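Nigritoxine (Vibrio nigripulchritudo, PDB 5M41) is a bacterial toxin active against crustaceans and insects, with a fold described as new. Local coordinates at residues S305-A310 with I388-V393; G312-A317 with D375-F380; I329-A334 with I341-S346; G366-G371 with T440-S445. All coordinates share one frame; numbering follows the deposited sequence.

Contact 1: residues S305-A310 with I388-V393; sequences SVIQGA and IINGLV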
loop_
_atom_site.group_PDB
_atom_site.type_symbol
_atom_site.label_atom_id
_atom_site.label_comp_id
_atom_site.label_asym_id
_atom_site.label_seq_id
_atom_site.Cartn_x
_atom_site.Cartn_y
_atom_site.Cartn_z
ATOM N N SER A 305 -11.820 -7.537 -11.617
ATOM C CA SER A 305 -12.528 -6.249 -11.472
ATOM C C SER A 305 -11.635 -5.151 -10.909
ATOM O O SER A 305 -11.679 -4.008 -11.367
ATOM C CB SER A 305 -13.766 -6.385 -10.581
ATOM O OG SER A 305 -14.715 -7.239 -11.181
ATOM N N VAL A 306 -10.823 -5.498 -9.918
ATOM C CA VAL A 306 -9.903 -4.527 -9.323
ATOM C C VAL A 306 -8.875 -4.020 -10.336
ATOM O O VAL A 306 -8.696 -2.817 -10.487
ATOM C CB VAL A 306 -9.248 -5.084 -8.055
ATOM C CG1 VAL A 306 -8.270 -4.066 -7.475
ATOM C CG2 VAL A 306 -10.337 -5.426 -7.044
ATOM N N ILE A 307 -8.249 -4.938 -11.068
ATOM C CA ILE A 307 -7.304 -4.578 -12.141
ATOM C C ILE A 307 -7.960 -3.632 -13.146
ATOM O O ILE A 307 -7.424 -2.572 -13.454
ATOM C CB ILE A 307 -6.812 -5.846 -12.889
ATOM C CG1 ILE A 307 -5.933 -6.684 -11.956
ATOM C CG2 ILE A 307 -6.089 -5.476 -14.181
ATOM C CD1 ILE A 307 -5.730 -8.122 -12.393
ATOM N N GLN A 308 -9.127 -4.015 -13.653
ATOM C CA GLN A 308 -9.813 -3.216 -14.672
ATOM C C GLN A 308 -10.240 -1.849 -14.106
ATOM O O GLN A 308 -9.987 -0.799 -14.716
ATOM C CB GLN A 308 -11.002 -3.997 -15.266
ATOM C CG GLN A 308 -11.826 -3.215 -16.285
ATOM C CD GLN A 308 -10.984 -2.656 -17.429
ATOM O OE1 GLN A 308 -10.403 -3.410 -18.224
ATOM N NE2 GLN A 308 -10.918 -1.323 -17.523
ATOM N N GLY A 309 -10.863 -1.865 -12.928
ATOM C CA GLY A 309 -11.188 -0.630 -12.232
ATOM C C GLY A 309 -10.004 0.314 -12.075
ATOM O O GLY A 309 -10.123 1.515 -12.324
ATOM N N ALA A 310 -8.851 -0.225 -11.673
ATOM C CA ALA A 310 -7.645 0.591 -11.452
ATOM C C ALA A 310 -7.055 1.128 -12.763
ATOM O O ALA A 310 -6.615 2.277 -12.835
ATOM C CB ALA A 310 -6.594 -0.199 -10.667
ATOM N N ILE A 388 0.826 -8.619 -8.534
ATOM C CA ILE A 388 0.735 -7.744 -7.361
ATOM C C ILE A 388 -0.711 -7.557 -6.939
ATOM O O ILE A 388 -1.045 -7.716 -5.761
ATOM C CB ILE A 388 1.420 -6.390 -7.614
ATOM C CG1 ILE A 388 2.937 -6.582 -7.581
ATOM C CG2 ILE A 388 0.941 -5.342 -6.595
ATOM C CD1 ILE A 388 3.733 -5.500 -8.272
ATOM N N ILE A 389 -1.572 -7.257 -7.907
ATOM C CA ILE A 389 -2.965 -6.983 -7.579
ATOM C C ILE A 389 -3.727 -8.260 -7.186
ATOM O O ILE A 389 -4.533 -8.225 -6.252
ATOM C CB ILE A 389 -3.647 -6.135 -8.667
ATOM C CG1 ILE A 389 -2.911 -4.776 -8.776
ATOM C CG2 ILE A 389 -5.139 -5.980 -8.368
ATOM C CD1 ILE A 389 -3.205 -3.960 -10.031
ATOM N N ASN A 390 -3.444 -9.387 -7.851
ATOM C CA ASN A 390 -3.967 -10.699 -7.407
ATOM C C ASN A 390 -3.568 -10.992 -5.955
ATOM O O ASN A 390 -4.409 -11.344 -5.134
ATOM C CB ASN A 390 -3.498 -11.855 -8.307
ATOM C CG ASN A 390 -4.171 -11.857 -9.678
ATOM O OD1 ASN A 390 -5.078 -11.073 -9.956
ATOM N ND2 ASN A 390 -3.722 -12.751 -10.541
ATOM N N GLY A 391 -2.288 -10.827 -5.637
ATOM C CA GLY A 391 -1.815 -11.065 -4.273
ATOM C C GLY A 391 -2.562 -10.208 -3.258
ATOM O O GLY A 391 -3.064 -10.710 -2.252
ATOM N N LEU A 392 -2.638 -8.911 -3.516
ATOM C CA LEU A 392 -3.306 -8.003 -2.594
ATOM C C LEU A 392 -4.782 -8.345 -2.406
ATOM O O LEU A 392 -5.286 -8.379 -1.270
ATOM C CB LEU A 392 -3.138 -6.532 -3.032
ATOM C CG LEU A 392 -3.895 -5.499 -2.178
ATOM C CD1 LEU A 392 -3.490 -5.548 -0.707
ATOM C CD2 LEU A 392 -3.720 -4.095 -2.740
ATOM N N VAL A 393 -5.478 -8.563 -3.515
ATOM C CA VAL A 393 -6.896 -8.886 -3.464
ATOM C C VAL A 393 -7.116 -10.170 -2.644
ATOM O O VAL A 393 -8.010 -10.227 -1.800
ATOM C CB VAL A 393 -7.527 -9.020 -4.867
ATOM C CG1 VAL A 393 -8.865 -9.744 -4.787
ATOM C CG2 VAL A 393 -7.724 -7.660 -5.498
#
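Ile389 lays its CG2 methyl against two neighbours on helix 302-319 at once, Val306 and Ile307, and crosses both obliquely. With CG1 beside the backbone N (chi1 -61°), the CG2 methyl is left anti to that N and faces the other helix. Its distance to Val306 CG1 is 3.8 Å, and Ile389 CG2 lies 3.7 Å from Ile307 CG1, so that one branch fits between two consecutive side chains. One turn further along helix 386-396, Val393 meets Val306 tip to tip, with 3.8 Å between Val393 CG2 and Val306 CG2. Of the two Val306 methyls, CG1, anti to its own N (chi1 179°), lies mainly against Ile389, while CG2, anti to the carbonyl carbon, meets Val393. Ile307 starts off along the flank of its helix, but its CG1-CD1 arm swings across to the other one. There CD1 comes within 3.9 Å of Asn390 OD1, a loose contact at the border of the patch.

No hydrogen bond joins the two segments; the contact is made by branched aliphatic side chains. The axes of the two helical segments approach to 10.0 Å and run at 124° to each other, more antiparallel than parallel, and the CA atoms of Ile307 and Ile389 are the nearest across the pair, 6.7 Å apart. Beneath the helices, Ala310, Ile389 and Leu392 all rest on Leu333 of strand 328-336, while Phe380 of helix 373-382 closes in on Ala310 and Ile389. The two obliquely crossing helices belong to the helix layer on one face of a curled antiparallel sheet, an alpha+beta arrangement.

Contact 2: residues G312-A317 with D375-F380; sequences GLTADA and DLIEGF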
loop_
_atom_site.group_PDB
_atom_site.type_symbol
_atom_site.label_atom_id
_atom_site.label_comp_id
_atom_site.label_asym_id
_atom_site.label_seq_id
_atom_site.Cartn_x
_atom_site.Cartn_y
_atom_site.Cartn_z
ATOM N N GLY A 312 -8.803 1.548 -15.428
ATOM C CA GLY A 312 -9.867 2.490 -15.810
ATOM C C GLY A 312 -9.704 3.841 -15.137
ATOM O O GLY A 312 -9.802 4.889 -15.785
ATOM N N LEU A 313 -9.427 3.819 -13.836
ATOM C CA LEU A 313 -9.229 5.060 -13.090
ATOM C C LEU A 313 -8.040 5.852 -13.630
ATOM O O LEU A 313 -8.105 7.078 -13.756
ATOM C CB LEU A 313 -9.020 4.758 -11.604
ATOM C CG LEU A 313 -8.924 5.928 -10.615
ATOM C CD1 LEU A 313 -10.293 6.567 -10.387
ATOM C CD2 LEU A 313 -8.353 5.405 -9.304
ATOM N N THR A 314 -6.948 5.161 -13.939
ATOM C CA THR A 314 -5.763 5.845 -14.468
ATOM C C THR A 314 -6.040 6.444 -15.854
ATOM O O THR A 314 -5.611 7.575 -16.154
ATOM C CB THR A 314 -4.533 4.911 -14.511
ATOM O OG1 THR A 314 -4.408 4.217 -13.262
ATOM C CG2 THR A 314 -3.272 5.704 -14.750
ATOM N N ALA A 315 -6.748 5.683 -16.696
ATOM C CA ALA A 315 -7.079 6.126 -18.057
ATOM C C ALA A 315 -7.938 7.383 -17.995
ATOM O O ALA A 315 -7.659 8.349 -18.695
ATOM C CB ALA A 315 -7.766 5.013 -18.843
ATOM N N ASP A 316 -8.942 7.395 -17.121
ATOM C CA ASP A 316 -9.838 8.563 -17.028
ATOM C C ASP A 316 -9.098 9.822 -16.592
ATOM O O ASP A 316 -9.386 10.906 -17.094
ATOM C CB ASP A 316 -11.027 8.312 -16.102
ATOM C CG ASP A 316 -11.908 7.171 -16.567
ATOM O OD1 ASP A 316 -11.775 6.713 -17.725
ATOM O OD2 ASP A 316 -12.739 6.719 -15.753
ATOM N N ALA A 317 -8.133 9.675 -15.684
ATOM C CA ALA A 317 -7.393 10.832 -15.182
ATOM C C ALA A 317 -6.538 11.479 -16.272
ATOM O O ALA A 317 -6.412 12.710 -16.323
ATOM C CB ALA A 317 -6.549 10.453 -13.976
ATOM N N ASP A 375 3.362 5.335 -17.833
ATOM C CA ASP A 375 3.955 4.050 -17.441
ATOM C C ASP A 375 2.913 3.123 -16.835
ATOM O O ASP A 375 2.933 1.922 -17.077
ATOM C CB ASP A 375 5.068 4.228 -16.399
ATOM C CG ASP A 375 6.245 5.053 -16.912
ATOM O OD1 ASP A 375 6.521 5.033 -18.125
ATOM O OD2 ASP A 375 6.921 5.700 -16.075
ATOM N N LEU A 376 2.011 3.677 -16.021
ATOM C CA LEU A 376 0.961 2.861 -15.430
ATOM C C LEU A 376 -0.010 2.315 -16.497
ATOM O O LEU A 376 -0.381 1.138 -16.431
ATOM C CB LEU A 376 0.237 3.611 -14.306
ATOM C CG LEU A 376 0.913 3.375 -12.940
ATOM C CD1 LEU A 376 2.417 3.650 -12.924
ATOM C CD2 LEU A 376 0.208 4.084 -11.802
ATOM N N ILE A 377 -0.405 3.147 -17.467
ATOM C CA ILE A 377 -1.293 2.679 -18.553
ATOM C C ILE A 377 -0.584 1.546 -19.302
ATOM O O ILE A 377 -1.139 0.462 -19.478
ATOM C CB ILE A 377 -1.660 3.818 -19.548
ATOM C CG1 ILE A 377 -2.528 4.886 -18.873
ATOM C CG2 ILE A 377 -2.366 3.279 -20.796
ATOM C CD1 ILE A 377 -3.766 4.354 -18.179
ATOM N N GLU A 378 0.662 1.787 -19.699
ATOM C CA GLU A 378 1.417 0.785 -20.448
ATOM C C GLU A 378 1.589 -0.481 -19.619
ATOM O O GLU A 378 1.439 -1.574 -20.134
ATOM C CB GLU A 378 2.758 1.338 -20.922
ATOM C CG GLU A 378 2.601 2.355 -22.053
ATOM C CD GLU A 378 3.903 3.049 -22.463
ATOM O OE1 GLU A 378 5.000 2.603 -22.048
ATOM O OE2 GLU A 378 3.831 4.046 -23.224
ATOM N N GLY A 379 1.873 -0.329 -18.328
ATOM C CA GLY A 379 2.014 -1.484 -17.439
ATOM C C GLY A 379 0.725 -2.311 -17.333
ATOM O O GLY A 379 0.767 -3.538 -17.264
ATOM N N PHE A 380 -0.419 -1.640 -17.296
ATOM C CA PHE A 380 -1.695 -2.354 -17.287
ATOM C C PHE A 380 -1.949 -3.085 -18.595
ATOM O O PHE A 380 -2.352 -4.245 -18.575
ATOM C CB PHE A 380 -2.867 -1.430 -16.944
ATOM C CG PHE A 380 -3.048 -1.221 -15.469
ATOM C CD1 PHE A 380 -3.423 -2.279 -14.637
ATOM C CD2 PHE A 380 -2.880 0.040 -14.916
ATOM C CE1 PHE A 380 -3.601 -2.080 -13.266
ATOM C CE2 PHE A 380 -3.056 0.245 -13.562
ATOM C CZ PHE A 380 -3.412 -0.815 -12.736
#
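Apolar contacts carry most of this crossing of helix 302-319 with helix 373-382, and Ile377 is at their centre. Its CG1 stands anti to the carbonyl carbon (chi1 -67°), and the chain then bends back (chi2 -53°) to carry CD1 over to the other helix. That methyl reaches Thr314 CG2 at 3.7 Å and lies over the backbone beside it, with Ile377 CD1 3.6 Å from Ala315 N. The Ala315 methyl is a looser neighbour at its border. Thr314 and Ile377 run alongside one another with opposite headings, while Leu376 stands roughly perpendicular to Thr314, its CB 4.1 Å from Thr314 CG2.

Thr314 also contributes the polar component. Its methyl is anti to the backbone N and faces the partner helix; its OG1 is hydrogen-bonded to Ala310 O one turn back, so this hydroxyl within the interface is satisfied by its own helix. OG1 lies 4.2 Å from Phe380 CE2, an oblique approach to the ring, which itself packs edge-to-face with Phe385.

The segment axes come to 9.6 Å at 141°. With Thr314, Leu376 and Phe380 all resting on Leu331, these are two helices, nearer antiparallel than parallel, packed through small and aliphatic side chains on one face of an antiparallel sheet.

Contact 3: residues I329-A334 with I341-S346; sequences ISLSLA and IVAKLS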
loop_
_atom_site.group_PDB
_atom_site.type_symbol
_atom_site.label_atom_id
_atom_site.label_comp_id
_atom_site.label_asym_id
_atom_site.label_seq_id
_atom_site.Cartn_x
_atom_site.Cartn_y
_atom_site.Cartn_z
ATOM N N ILE A 329 2.784 9.570 -10.535
ATOM C CA ILE A 329 1.595 9.357 -9.757
ATOM C C ILE A 329 1.770 8.114 -8.883
ATOM O O ILE A 329 2.600 7.248 -9.174
ATOM C CB ILE A 329 0.319 9.256 -10.636
ATOM C CG1 ILE A 329 0.388 8.095 -11.615
ATOM C CG2 ILE A 329 0.068 10.557 -11.415
ATOM C CD1 ILE A 329 -0.978 7.721 -12.183
ATOM N N SER A 330 1.016 8.062 -7.797
ATOM C CA SER A 330 0.934 6.881 -6.982
ATOM C C SER A 330 -0.483 6.366 -7.178
ATOM O O SER A 330 -1.452 7.065 -6.839
ATOM C CB SER A 330 1.167 7.234 -5.518
ATOM O OG SER A 330 0.840 6.136 -4.674
ATOM N N LEU A 331 -0.614 5.181 -7.764
ATOM C CA LEU A 331 -1.901 4.521 -7.768
ATOM C C LEU A 331 -1.955 3.649 -6.518
ATOM O O LEU A 331 -1.269 2.615 -6.431
ATOM C CB LEU A 331 -2.120 3.720 -9.057
ATOM C CG LEU A 331 -3.205 2.633 -9.116
ATOM C CD1 LEU A 331 -4.600 3.185 -8.884
ATOM C CD2 LEU A 331 -3.141 1.937 -10.463
ATOM N N SER A 332 -2.753 4.078 -5.547
ATOM C CA SER A 332 -2.891 3.362 -4.283
ATOM C C SER A 332 -4.004 2.350 -4.384
ATOM O O SER A 332 -5.096 2.684 -4.805
ATOM C CB SER A 332 -3.229 4.321 -3.130
ATOM O OG SER A 332 -2.122 5.142 -2.795
ATOM N N LEU A 333 -3.722 1.117 -3.986
ATOM C CA LEU A 333 -4.749 0.115 -3.839
ATOM C C LEU A 333 -4.729 -0.228 -2.368
ATOM O O LEU A 333 -3.792 -0.875 -1.871
ATOM C CB LEU A 333 -4.443 -1.082 -4.730
ATOM C CG LEU A 333 -4.371 -0.756 -6.230
ATOM C CD1 LEU A 333 -3.745 -1.909 -6.987
ATOM C CD2 LEU A 333 -5.759 -0.443 -6.785
ATOM N N ALA A 334 -5.740 0.267 -1.662
ATOM C CA ALA A 334 -5.778 0.201 -0.210
ATOM C C ALA A 334 -6.946 -0.640 0.215
ATOM O O ALA A 334 -8.072 -0.378 -0.184
ATOM C CB ALA A 334 -5.901 1.594 0.383
ATOM N N ILE A 341 -11.614 -2.791 -1.284
ATOM C CA ILE A 341 -10.373 -2.134 -1.712
ATOM C C ILE A 341 -10.745 -0.821 -2.381
ATOM O O ILE A 341 -11.659 -0.776 -3.187
ATOM C CB ILE A 341 -9.561 -2.974 -2.730
ATOM C CG1 ILE A 341 -8.894 -4.142 -2.027
ATOM C CG2 ILE A 341 -8.431 -2.138 -3.340
ATOM C CD1 ILE A 341 -8.054 -5.010 -2.950
ATOM N N VAL A 342 -10.045 0.251 -2.025
ATOM C CA VAL A 342 -10.214 1.515 -2.723
ATOM C C VAL A 342 -9.009 1.746 -3.650
ATOM O O VAL A 342 -7.860 1.515 -3.251
ATOM C CB VAL A 342 -10.458 2.695 -1.743
ATOM C CG1 VAL A 342 -9.240 2.971 -0.874
ATOM C CG2 VAL A 342 -10.905 3.952 -2.483
ATOM N N ALA A 343 -9.281 2.139 -4.893
ATOM C CA ALA A 343 -8.235 2.652 -5.776
ATOM C C ALA A 343 -8.324 4.164 -5.735
ATOM O O ALA A 343 -9.428 4.729 -5.778
ATOM C CB ALA A 343 -8.422 2.162 -7.201
ATOM N N LYS A 344 -7.167 4.807 -5.638
ATOM C CA LYS A 344 -7.083 6.246 -5.570
ATOM C C LYS A 344 -5.731 6.684 -6.104
ATOM O O LYS A 344 -4.709 6.108 -5.723
ATOM C CB LYS A 344 -7.232 6.698 -4.109
ATOM C CG LYS A 344 -7.466 8.186 -3.925
ATOM C CD LYS A 344 -8.164 8.499 -2.591
ATOM C CE LYS A 344 -8.565 9.983 -2.499
ATOM N NZ LYS A 344 -9.799 10.162 -1.646
ATOM N N LEU A 345 -5.730 7.712 -6.956
ATOM C CA LEU A 345 -4.516 8.264 -7.556
ATOM C C LEU A 345 -4.084 9.470 -6.756
ATOM O O LEU A 345 -4.940 10.231 -6.272
ATOM C CB LEU A 345 -4.780 8.757 -8.983
ATOM C CG LEU A 345 -5.254 7.700 -9.964
ATOM C CD1 LEU A 345 -5.712 8.371 -11.249
ATOM C CD2 LEU A 345 -4.142 6.688 -10.232
ATOM N N SER A 346 -2.764 9.635 -6.623
ATOM C CA SER A 346 -2.185 10.831 -6.052
ATOM C C SER A 346 -1.119 11.296 -7.014
ATOM O O SER A 346 -0.453 10.485 -7.647
ATOM C CB SER A 346 -1.527 10.556 -4.703
ATOM O OG SER A 346 -2.449 10.138 -3.708
HETATM O O HOH W 1 -2.156 7.436 -4.007
#
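The beta hairpin formed by strands 328-336 and 340-348 brings these segments together in regular antiparallel register. Ser330, Ser332 and Ala334 pair with Ser346, Lys344 and Val342 as hydrogen-bonded pairs, each closed by two N-H...O bonds that lie in the carbonyl planes. The straightest is Ala334 N to Val342 O, 2.9 Å with an angle of 174° at the hydrogen. Leu331-Leu345 and Leu333-Ala343 are the non-hydrogen-bonded pairs in between.

Side chains alternate between two unlike faces. On that of Leu331, Leu333, Ala343 and Leu345, methyls interlock: Leu345 CD2 lies 3.8 Å from Leu331 CB as the two leucines cross obliquely, and Leu333 CD2 is 3.7 Å from Ala343 CB. Ile329 lies alongside Leu345, pointing the same way, with CG1 in the crowded position between N and the carbonyl carbon (chi1 61°). This face is covered by helices 302-319, 373-382 and 386-396.

The other face bears serines gathered round a bound water. The water donates to Ser330 O at 2.9 Å and to Ser332 OG at 2.6 Å, and a further hydrogen bond of 2.7 Å joins it to Ser346 OG, tying the two strands on the polar side as well. Ser332 OG, anti to its carbonyl carbon (chi1 -71°), is also hydrogen-bonded to Asp368 OD1 of the neighbouring strand 366-370. Lys344 leads away from the cluster, its NZ hydrogen-bonded to Gln292 OE1. The whole is an amphipathic beta hairpin within a curled antiparallel sheet, with helices on its apolar face.

Contact 4: residues G366-G371 with T440-S445; sequences GVDIVG and TAQTKS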
loop_
_atom_site.group_PDB
_atom_site.type_symbol
_atom_site.label_atom_id
_atom_site.label_comp_id
_atom_site.label_asym_id
_atom_site.label_seq_id
_atom_site.Cartn_x
_atom_site.Cartn_y
_atom_site.Cartn_z
ATOM N N GLY A 366 -2.022 -2.094 2.134
ATOM C CA GLY A 366 -2.103 -2.231 0.679
ATOM C C GLY A 366 -0.820 -1.945 -0.077
ATOM O O GLY A 366 0.276 -2.005 0.498
ATOM N N VAL A 367 -0.951 -1.644 -1.370
ATOM C CA VAL A 367 0.207 -1.325 -2.190
ATOM C C VAL A 367 -0.007 -0.043 -2.978
ATOM O O VAL A 367 -1.137 0.318 -3.303
ATOM C CB VAL A 367 0.608 -2.464 -3.172
ATOM C CG1 VAL A 367 0.736 -3.783 -2.416
ATOM C CG2 VAL A 367 -0.419 -2.600 -4.287
ATOM N N ASP A 368 1.093 0.649 -3.258
ATOM C CA ASP A 368 1.065 1.772 -4.181
ATOM C C ASP A 368 1.926 1.422 -5.399
ATOM O O ASP A 368 3.045 0.937 -5.255
ATOM C CB ASP A 368 1.658 3.012 -3.525
ATOM C CG ASP A 368 0.939 3.408 -2.234
ATOM O OD1 ASP A 368 -0.323 3.391 -2.169
ATOM O OD2 ASP A 368 1.658 3.786 -1.274
ATOM N N ILE A 369 1.405 1.699 -6.579
ATOM C CA ILE A 369 2.142 1.518 -7.827
ATOM C C ILE A 369 2.553 2.911 -8.300
ATOM O O ILE A 369 1.690 3.764 -8.567
ATOM C CB ILE A 369 1.274 0.786 -8.874
ATOM C CG1 ILE A 369 0.797 -0.575 -8.306
ATOM C CG2 ILE A 369 2.061 0.616 -10.184
ATOM C CD1 ILE A 369 -0.363 -1.237 -9.049
ATOM N N VAL A 370 3.860 3.166 -8.324
ATOM C CA VAL A 370 4.394 4.531 -8.580
ATOM C C VAL A 370 5.208 4.587 -9.885
ATOM O O VAL A 370 6.110 3.791 -10.092
ATOM C CB VAL A 370 5.263 5.010 -7.401
ATOM C CG1 VAL A 370 5.922 6.368 -7.700
ATOM C CG2 VAL A 370 4.422 5.094 -6.123
ATOM N N GLY A 371 4.855 5.507 -10.768
ATOM C CA GLY A 371 5.591 5.766 -12.001
ATOM C C GLY A 371 4.867 6.878 -12.726
ATOM O O GLY A 371 3.921 7.446 -12.185
ATOM N N THR A 440 4.641 5.757 1.668
ATOM C CA THR A 440 3.354 5.376 1.128
ATOM C C THR A 440 2.369 6.548 1.189
ATOM O O THR A 440 2.470 7.423 2.040
ATOM C CB THR A 440 2.761 4.153 1.846
ATOM O OG1 THR A 440 1.515 3.811 1.218
ATOM C CG2 THR A 440 2.549 4.435 3.355
ATOM N N ALA A 441 1.462 6.590 0.226
ATOM C CA ALA A 441 0.384 7.550 0.272
ATOM C C ALA A 441 -0.689 7.107 1.263
ATOM O O ALA A 441 -1.500 7.932 1.666
ATOM C CB ALA A 441 -0.220 7.726 -1.100
ATOM N N GLN A 442 -0.694 5.825 1.654
ATOM C CA GLN A 442 -1.757 5.272 2.536
ATOM C C GLN A 442 -1.536 5.668 4.001
ATOM O O GLN A 442 -1.207 4.847 4.850
ATOM C CB GLN A 442 -1.864 3.759 2.351
ATOM C CG GLN A 442 -2.211 3.434 0.898
ATOM C CD GLN A 442 -2.374 1.960 0.593
ATOM O OE1 GLN A 442 -2.781 1.158 1.452
ATOM N NE2 GLN A 442 -2.087 1.595 -0.646
ATOM N N THR A 443 -1.664 6.962 4.264
ATOM C CA THR A 443 -1.470 7.497 5.592
ATOM C C THR A 443 -2.787 7.463 6.384
ATOM O O THR A 443 -3.868 7.081 5.872
ATOM C CB THR A 443 -1.026 8.964 5.514
ATOM O OG1 THR A 443 -2.021 9.694 4.798
ATOM C CG2 THR A 443 0.350 9.124 4.796
ATOM N N LYS A 444 -2.681 7.885 7.643
ATOM C CA LYS A 444 -3.829 8.104 8.514
ATOM C C LYS A 444 -4.862 8.997 7.835
ATOM O O LYS A 444 -6.019 8.631 7.734
ATOM C CB LYS A 444 -3.354 8.737 9.823
ATOM C CG LYS A 444 -4.381 8.749 10.952
ATOM C CD LYS A 444 -3.990 9.793 12.001
ATOM C CE LYS A 444 -4.414 9.387 13.405
ATOM N NZ LYS A 444 -5.824 8.913 13.450
ATOM N N SER A 445 -4.447 10.156 7.343
ATOM C CA SER A 445 -5.415 11.104 6.812
ATOM C C SER A 445 -6.035 10.612 5.494
ATOM O O SER A 445 -7.223 10.836 5.245
ATOM C CB SER A 445 -4.785 12.478 6.656
ATOM O OG SER A 445 -3.629 12.369 5.857
HETATM O O HOH W 2 2.616 5.942 -2.624
#
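A buried carboxylate on strand 366-370, that of Asp368, binds the turn leading into helix 444-457. Its CG is anti to the carbonyl carbon (chi1 -58°), and its two oxygens divide the turn between them. OD2 takes the very short bond from Thr440 OG1, 2.5 Å, through its syn lone pair; Ala441 N adds a longer one to the same OD2, 3.2 Å, from above the carboxylate plane. A water bonds weakly to both Asp368 OD2 and Ala441 N.

OD1 accepts from Gln442 NE2 at 2.9 Å, likewise from above the plane, the amide being turned 73° to the carboxylate; Ser332 also bonds to OD1. So many hydrogen-bond partners would be expected to favour the ionised carboxylate. The Gln442 chain, extended beyond CG, runs alongside Asp368 in the opposite direction. Its OE1, hydrogen-bonded to Thr365 OG1, lies 3.5 Å from Gly366 CA, where a CB would clash with it.

Thr440 OG1, anti to its backbone N (chi1 -178°), also accepts from Gln442 N at 3.0 Å, which makes an ST turn. The hydroxyl thus donates one hydrogen bond, to Asp368, and accepts another from the backbone. Gln442 is the centre of an inverse gamma turn, and Thr443 caps Phe446 N. Together they form a carboxylate-bound ST turn directly before a helix N-cap, fastened to the polar face of a beta-sheet.

Contacts 1 and 2 share helix 302-319 and meet through Phe380, whose CZ is 3.8 Å from Ala310 CB. Both rest on the apolar side of the hairpin of contact 3: Leu333 CD1 approaches Ile389 CG1 to 3.5 Å, and Leu331 CD2 approaches Phe380 CE2 equally closely. Contact 4 continues the sheet through strand 366-370, the neighbour of 328-336, and its turn lies on the polar face, opposite the helices; contacts 3 and 4 are about 7 Å apart between centres, tied by Ser332 OG to Asp368 OD1 at 2.6 Å. The four contacts thus form a helix layer, a sheet and a helix-leading turn. The magnesium ion, held at Val189, Glu192 and Asp195, belongs to none of them.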